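Local coordinates for protein 3,6-diketocamphane 1,6 monooxygenase (Pseudomonas putida, PDB 4UWM) that catalyses the FMNH2- and oxygen-dependent Baeyer-Villiger conversion of 3,6-diketocamphane to a lactone during growth of the bacterium on (-)-camphor, at residues E197-G202 / N217-S222; S209-G214 / W234-E239. All blocks are in the same frame, centred on the assembly; numbering follows the deposited sequence.

Contact 1 of 2, residues E197-G202 / N217-S222. With FMN (flavin mononucleotide), chain C.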
loop_
_atom_site.group_PDB
_atom_site.type_symbol
_atom_site.label_atom_id
_atom_site.label_comp_id
_atom_site.label_asym_id
_atom_site.label_seq_id
_atom_site.Cartn_x
_atom_site.Cartn_y
_atom_site.Cartn_z
ATOM N N GLU A 197 -7.427 11.517 13.126
ATOM C CA GLU A 197 -6.617 12.578 13.699
ATOM C C GLU A 197 -5.432 12.839 12.770
ATOM O O GLU A 197 -4.832 11.885 12.268
ATOM C CB GLU A 197 -6.132 12.198 15.097
ATOM C CG GLU A 197 -5.244 13.258 15.732
ATOM C CD GLU A 197 -5.059 13.064 17.230
ATOM O OE1 GLU A 197 -5.598 12.078 17.774
ATOM O OE2 GLU A 197 -4.372 13.903 17.848
ATOM N N ILE A 198 -5.120 14.113 12.541
ATOM C CA ILE A 198 -4.092 14.524 11.582
ATOM C C ILE A 198 -2.914 15.133 12.336
ATOM O O ILE A 198 -3.117 15.909 13.278
ATOM C CB ILE A 198 -4.675 15.495 10.524
ATOM C CG1 ILE A 198 -5.659 14.734 9.626
ATOM C CG2 ILE A 198 -3.600 16.202 9.722
ATOM C CD1 ILE A 198 -6.391 15.602 8.627
ATOM N N ALA A 199 -1.694 14.736 11.949
ATOM C CA ALA A 199 -0.461 15.246 12.537
ATOM C C ALA A 199 0.410 15.944 11.515
ATOM O O ALA A 199 0.327 15.660 10.319
ATOM C CB ALA A 199 0.293 14.113 13.219
ATOM N N VAL A 200 1.217 16.902 11.978
ATOM C CA VAL A 200 2.223 17.534 11.122
ATOM C C VAL A 200 3.524 17.647 11.917
ATOM O O VAL A 200 3.509 17.703 13.142
ATOM C CB VAL A 200 1.805 18.922 10.565
ATOM C CG1 VAL A 200 0.486 18.853 9.805
ATOM C CG2 VAL A 200 1.748 19.973 11.663
ATOM N N THR A 201 4.655 17.621 11.215
ATOM C CA THR A 201 5.963 17.710 11.855
ATOM C C THR A 201 6.544 19.087 11.611
ATOM O O THR A 201 6.416 19.629 10.521
ATOM C CB THR A 201 6.975 16.660 11.326
ATOM O OG1 THR A 201 7.140 16.820 9.915
ATOM C CG2 THR A 201 6.513 15.248 11.619
ATOM N N GLY A 202 7.170 19.650 12.643
ATOM C CA GLY A 202 7.902 20.912 12.508
ATOM C C GLY A 202 9.393 20.734 12.793
ATOM O O GLY A 202 9.785 19.923 13.653
ATOM N N ASN A 217 -6.094 22.455 14.900
ATOM C CA ASN A 217 -6.217 21.505 15.990
ATOM C C ASN A 217 -5.592 20.132 15.637
ATOM O O ASN A 217 -6.038 19.086 16.120
ATOM C CB ASN A 217 -7.686 21.347 16.414
ATOM C CG ASN A 217 -7.826 20.834 17.828
ATOM O OD1 ASN A 217 -6.966 21.069 18.672
ATOM N ND2 ASN A 217 -8.915 20.132 18.096
ATOM N N PHE A 218 -4.566 20.160 14.787
ATOM C CA PHE A 218 -3.794 18.947 14.453
ATOM C C PHE A 218 -2.838 18.558 15.587
ATOM O O PHE A 218 -2.557 19.362 16.481
ATOM C CB PHE A 218 -3.004 19.159 13.153
ATOM C CG PHE A 218 -3.864 19.318 11.927
ATOM C CD1 PHE A 218 -5.176 18.848 11.905
ATOM C CD2 PHE A 218 -3.342 19.903 10.774
ATOM C CE1 PHE A 218 -5.961 18.988 10.776
ATOM C CE2 PHE A 218 -4.126 20.046 9.636
ATOM C CZ PHE A 218 -5.429 19.578 9.633
ATOM N N LYS A 219 -2.329 17.328 15.537
ATOM C CA LYS A 219 -1.323 16.850 16.476
ATOM C C LYS A 219 0.054 17.382 16.072
ATOM O O LYS A 219 0.479 17.184 14.934
ATOM C CB LYS A 219 -1.369 15.318 16.500
ATOM C CG LYS A 219 -0.258 14.624 17.277
ATOM C CD LYS A 219 -0.417 13.105 17.188
ATOM C CE LYS A 219 0.659 12.369 17.964
ATOM N NZ LYS A 219 0.480 12.543 19.438
ATOM N N PRO A 220 0.760 18.090 16.992
ATOM C CA PRO A 220 2.088 18.573 16.634
ATOM C C PRO A 220 3.185 17.506 16.896
ATOM O O PRO A 220 3.152 16.805 17.904
ATOM C CB PRO A 220 2.260 19.794 17.555
ATOM C CG PRO A 220 1.523 19.392 18.804
ATOM C CD PRO A 220 0.341 18.570 18.331
ATOM N N VAL A 221 4.140 17.390 15.978
ATOM C CA VAL A 221 5.262 16.452 16.127
ATOM C C VAL A 221 6.525 17.280 15.932
ATOM O O VAL A 221 6.678 17.950 14.928
ATOM C CB VAL A 221 5.211 15.280 15.083
ATOM C CG1 VAL A 221 6.321 14.265 15.350
ATOM C CG2 VAL A 221 3.867 14.580 15.115
ATOM N N SER A 222 7.429 17.241 16.909
ATOM C CA SER A 222 8.671 17.991 16.822
ATOM C C SER A 222 9.861 17.042 16.855
ATOM O O SER A 222 9.836 16.034 17.559
ATOM C CB SER A 222 8.794 18.973 18.004
ATOM O OG SER A 222 7.709 19.893 18.066
HETATM N N1 FMN C . 9.220 15.357 8.234
HETATM C C2 FMN C . 8.250 14.408 8.383
HETATM O O2 FMN C . 7.125 14.595 7.875
HETATM N N3 FMN C . 8.450 13.266 9.066
HETATM C C4 FMN C . 9.620 12.979 9.650
HETATM O O4 FMN C . 9.749 11.905 10.274
HETATM C C4A FMN C . 10.739 13.956 9.537
HETATM N N5 FMN C . 11.953 13.736 10.093
HETATM C C5A FMN C . 12.960 14.638 9.979
HETATM C C6 FMN C . 14.198 14.379 10.571
HETATM C C7 FMN C . 15.246 15.295 10.465
HETATM C C7M FMN C . 16.576 14.996 11.111
HETATM C C8 FMN C . 15.029 16.563 9.708
HETATM C C8M FMN C . 16.121 17.586 9.560
HETATM C C9 FMN C . 13.795 16.823 9.119
HETATM C C9A FMN C . 12.745 15.914 9.223
HETATM N N10 FMN C . 11.483 16.177 8.629
HETATM C C10 FMN C . 10.460 15.202 8.769
HETATM C "C1'" FMN C . 11.256 17.417 7.863
HETATM C "C2'" FMN C . 10.594 18.494 8.708
HETATM O "O2'" FMN C . 9.484 17.907 9.385
HETATM C "C3'" FMN C . 10.110 19.649 7.836
HETATM O "O3'" FMN C . 11.137 20.650 7.797
HETATM C "C4'" FMN C . 8.794 20.221 8.369
HETATM O "O4'" FMN C . 7.697 19.385 7.976
HETATM C "C5'" FMN C . 8.535 21.657 7.927
HETATM O "O5'" FMN C . 9.005 22.469 8.994
HETATM P P FMN C . 8.664 24.025 9.154
HETATM O O1P FMN C . 7.250 24.229 8.710
HETATM O O2P FMN C . 8.862 24.182 10.632
HETATM O O3P FMN C . 9.697 24.693 8.290
HETATM O O HOH W 1 -2.238 12.682 19.679
#

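Contact 2 of 2, residues S209-G214 / W234-E239. With FMN (flavin mononucleotide), chain C.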
loop_
_atom_site.group_PDB
_atom_site.type_symbol
_atom_site.label_atom_id
_atom_site.label_comp_id
_atom_site.label_asym_id
_atom_site.label_seq_id
_atom_site.Cartn_x
_atom_site.Cartn_y
_atom_site.Cartn_z
ATOM N N SER A 209 4.536 25.095 10.179
ATOM C CA SER A 209 3.839 23.830 10.429
ATOM C C SER A 209 3.209 23.808 11.818
ATOM O O SER A 209 2.079 23.356 11.980
ATOM C CB SER A 209 4.782 22.637 10.239
ATOM O OG SER A 209 5.190 22.565 8.880
ATOM N N MET A 210 3.942 24.304 12.820
ATOM C CA MET A 210 3.399 24.399 14.177
ATOM C C MET A 210 2.199 25.342 14.245
ATOM O O MET A 210 1.227 25.051 14.947
ATOM C CB MET A 210 4.481 24.809 15.178
ATOM C CG MET A 210 5.453 23.683 15.485
ATOM S SD MET A 210 4.660 22.341 16.378
ATOM C CE MET A 210 5.434 20.931 15.588
ATOM N N ARG A 211 2.262 26.442 13.488
ATOM C CA ARG A 211 1.166 27.409 13.407
ATOM C C ARG A 211 -0.059 26.780 12.735
ATOM O O ARG A 211 -1.174 26.885 13.233
ATOM C CB ARG A 211 1.626 28.661 12.650
ATOM C CG ARG A 211 0.773 29.904 12.871
ATOM C CD ARG A 211 1.468 31.158 12.344
ATOM N NE ARG A 211 2.587 31.584 13.185
ATOM C CZ ARG A 211 3.870 31.481 12.849
ATOM N NH1 ARG A 211 4.217 30.965 11.677
ATOM N NH2 ARG A 211 4.810 31.900 13.685
ATOM N N LEU A 212 0.160 26.118 11.598
ATOM C CA LEU A 212 -0.938 25.451 10.891
ATOM C C LEU A 212 -1.594 24.378 11.756
ATOM O O LEU A 212 -2.811 24.232 11.738
ATOM C CB LEU A 212 -0.463 24.834 9.562
ATOM C CG LEU A 212 -1.478 23.980 8.773
ATOM C CD1 LEU A 212 -2.637 24.808 8.230
ATOM C CD2 LEU A 212 -0.800 23.206 7.649
ATOM N N ALA A 213 -0.778 23.621 12.491
ATOM C CA ALA A 213 -1.284 22.550 13.345
ATOM C C ALA A 213 -2.174 23.144 14.436
ATOM O O ALA A 213 -3.256 22.619 14.718
ATOM C CB ALA A 213 -0.124 21.785 13.972
ATOM N N GLY A 214 -1.697 24.232 15.051
ATOM C CA GLY A 214 -2.465 24.984 16.059
ATOM C C GLY A 214 -3.812 25.452 15.531
ATOM O O GLY A 214 -4.852 25.138 16.121
ATOM N N TRP A 234 6.106 25.031 20.938
ATOM C CA TRP A 234 4.883 25.048 21.735
ATOM C C TRP A 234 4.238 26.448 21.824
ATOM O O TRP A 234 3.014 26.548 21.787
ATOM C CB TRP A 234 5.057 24.398 23.111
ATOM C CG TRP A 234 3.727 24.202 23.742
ATOM C CD1 TRP A 234 3.166 24.970 24.711
ATOM C CD2 TRP A 234 2.749 23.220 23.389
ATOM N NE1 TRP A 234 1.914 24.510 25.014
ATOM C CE2 TRP A 234 1.627 23.438 24.215
ATOM C CE3 TRP A 234 2.714 22.165 22.465
ATOM C CZ2 TRP A 234 0.476 22.644 24.146
ATOM C CZ3 TRP A 234 1.578 21.373 22.402
ATOM C CH2 TRP A 234 0.469 21.621 23.234
ATOM N N GLU A 235 5.064 27.497 21.924
ATOM C CA GLU A 235 4.584 28.883 21.853
ATOM C C GLU A 235 3.747 29.106 20.593
ATOM O O GLU A 235 2.592 29.524 20.679
ATOM C CB GLU A 235 5.753 29.879 21.839
ATOM C CG GLU A 235 6.433 30.118 23.177
ATOM C CD GLU A 235 7.580 31.108 23.081
ATOM O OE1 GLU A 235 7.804 31.678 21.996
ATOM O OE2 GLU A 235 8.264 31.319 24.096
ATOM N N VAL A 236 4.340 28.814 19.426
ATOM C CA VAL A 236 3.700 29.049 18.135
ATOM C C VAL A 236 2.410 28.242 18.003
ATOM O O VAL A 236 1.385 28.775 17.580
ATOM C CB VAL A 236 4.668 28.791 16.955
ATOM C CG1 VAL A 236 3.916 28.784 15.629
ATOM C CG2 VAL A 236 5.770 29.848 16.931
ATOM N N TYR A 237 2.463 26.970 18.400
ATOM C CA TYR A 237 1.304 26.076 18.329
ATOM C C TYR A 237 0.148 26.541 19.197
ATOM O O TYR A 237 -0.991 26.585 18.724
ATOM C CB TYR A 237 1.682 24.650 18.762
ATOM C CG TYR A 237 0.530 23.657 18.759
ATOM C CD1 TYR A 237 0.119 23.024 17.570
ATOM C CD2 TYR A 237 -0.129 23.321 19.936
ATOM C CE1 TYR A 237 -0.928 22.107 17.574
ATOM C CE2 TYR A 237 -1.169 22.406 19.943
ATOM C CZ TYR A 237 -1.565 21.796 18.759
ATOM O OH TYR A 237 -2.606 20.877 18.769
ATOM N N SER A 238 0.440 26.817 20.474
ATOM C CA SER A 238 -0.601 27.190 21.435
ATOM C C SER A 238 -1.253 28.520 21.074
ATOM O O SER A 238 -2.464 28.658 21.195
ATOM C CB SER A 238 -0.052 27.220 22.863
ATOM O OG SER A 238 1.167 27.939 22.916
ATOM N N GLU A 239 -0.441 29.481 20.620
ATOM C CA GLU A 239 -0.959 30.789 20.235
ATOM C C GLU A 239 -1.925 30.665 19.050
ATOM O O GLU A 239 -3.005 31.269 19.062
ATOM C CB GLU A 239 0.192 31.765 19.956
ATOM C CG GLU A 239 0.874 32.272 21.226
ATOM C CD GLU A 239 2.260 32.859 20.988
ATOM O OE1 GLU A 239 2.557 33.274 19.848
ATOM O OE2 GLU A 239 3.058 32.908 21.951
HETATM N N1 FMN C . 9.220 15.357 8.234
HETATM C C2 FMN C . 8.250 14.408 8.383
HETATM O O2 FMN C . 7.125 14.595 7.875
HETATM N N3 FMN C . 8.450 13.266 9.066
HETATM C C4 FMN C . 9.620 12.979 9.650
HETATM O O4 FMN C . 9.749 11.905 10.274
HETATM C C4A FMN C . 10.739 13.956 9.537
HETATM N N5 FMN C . 11.953 13.736 10.093
HETATM C C5A FMN C . 12.960 14.638 9.979
HETATM C C6 FMN C . 14.198 14.379 10.571
HETATM C C7 FMN C . 15.246 15.295 10.465
HETATM C C7M FMN C . 16.576 14.996 11.111
HETATM C C8 FMN C . 15.029 16.563 9.708
HETATM C C8M FMN C . 16.121 17.586 9.560
HETATM C C9 FMN C . 13.795 16.823 9.119
HETATM C C9A FMN C . 12.745 15.914 9.223
HETATM N N10 FMN C . 11.483 16.177 8.629
HETATM C C10 FMN C . 10.460 15.202 8.769
HETATM C "C1'" FMN C . 11.256 17.417 7.863
HETATM C "C2'" FMN C . 10.594 18.494 8.708
HETATM O "O2'" FMN C . 9.484 17.907 9.385
HETATM C "C3'" FMN C . 10.110 19.649 7.836
HETATM O "O3'" FMN C . 11.137 20.650 7.797
HETATM C "C4'" FMN C . 8.794 20.221 8.369
HETATM O "O4'" FMN C . 7.697 19.385 7.976
HETATM C "C5'" FMN C . 8.535 21.657 7.927
HETATM O "O5'" FMN C . 9.005 22.469 8.994
HETATM P P FMN C . 8.664 24.025 9.154
HETATM O O1P FMN C . 7.250 24.229 8.710
HETATM O O2P FMN C . 8.862 24.182 10.632
HETATM O O3P FMN C . 9.697 24.693 8.290
HETATM O O HOH W 2 1.506 31.245 15.780
#

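Contact 1 of 2, residues E197-G202 / N217-S222
Ile198 and Phe218 meet where two neighbouring parallel strands, 198-202 and 219-223, run side by side in the barrel of this bacterial-luciferase-family enzyme; helix 208-216 joins them as a beta-alpha-beta unit. Ile198 turns CG2 anti to its backbone N, with CG1 beside that N (chi1 -68°), and CG2 sits squarely over the centre of the Phe218 ring, a CH-pi contact of 3.6 Å from CG2 to the ring centroid. The branch carbon CB of Ile198 lies over the same face, nearer CD1 and CE1. Ala213 of the connecting helix also touches Phe218.

Four backbone bonds form the ladder, starting with Lys219 N to Ile198 O at 2.8 Å and ending with Gly202 N to Val221 O. On the face carrying Ala199, Thr201, Lys219 and Val221, Thr201 CG2, in the conformer described, one of two modelled, packs beside Val221 CB at 3.7 Å, while Ala199 CB meets Val221 CG2; Met76 touches all three of these residues.

At the outer end, Lys219 runs extended past Ala199 and bends only at chi4 (70°). Its NZ reaches Arg252 O and a water, which in turn donates to Glu197 OE2; that carboxylate also pairs with Arg252.

At the other end the strand serves the flavin. The ribityl O4' donates to Thr201 O at 2.9 Å. With chi1 at 58° in that same conformer, Thr201 OG1 stands between its backbone N and carbonyl carbon, 2.6 Å from FMN O2'.

Contact 2 of 2, residues S209-G214 / W234-E239
Tyr237 lays the CD1-CE1 side of its ring against the backbone of helix 208-216. CG stands anti to the backbone N (chi1 178°), and CD1 comes within 3.3 Å of Gly214 N. Ala213 CB lies at the ring edge, in its plane, 3.7 Å from CE1, and Met210 O is also at the edge, near CD1. The backbones close up beside the ring: Gly214 CA makes a CA-H...O contact with Tyr237 O at 3.4 Å, and a CB on Gly214 would clash with that oxygen.

Val236 of helix 227-244 sets CG1 against CB of Met210 and of Arg211, about a turn before Gly214. CG1 also covers one face of the Arg211 guanidinium in the conformer given, one of two modelled, 3.6 Å above its plane. There the arginine bends at chi3 (-73°), and a water accepts from its NE at 2.8 Å and donates to Val236 O.

Both helices belong to the outer layer of the TIM-barrel-like fold; their segments 209-214 and 234-239 cross at -30°, axes 7.3 Å apart at closest approach. The phenol OH of Tyr237 continues inward to a hydrogen bond with Phe218 O, just before strand 219-223. A leucine in place of Tyr237 would probably leave that carbonyl without its hydroxyl mate and open a gap beside Ala213.

Near the start of helix 208-216, Ser209 holds the FMN phosphate through N and OG, the hydroxyl 2.7 Å from O1P.

Contact 1 and contact 2 have centres about 9 Å apart and interleave along the chain: strand 198-202, helix 208-216, strand 219-223, helix 227-244. Contact 1 pairs the two strands in the parallel sheet; contact 2 pairs the two helices outside it, farther from the middle of the chain. The layers touch directly. Phe218 N and Ala213 O are probably hydrogen-bonded at 2.8 Å where the first helix gives way to the second strand, and Met210 CE packs on Val221 O. FMN is reached from both layers, its ribityl chain by Thr201 and its phosphate by Ser209, so one strand-helix step binds both parts of the cofactor's tail, and the next strand and helix pack against it.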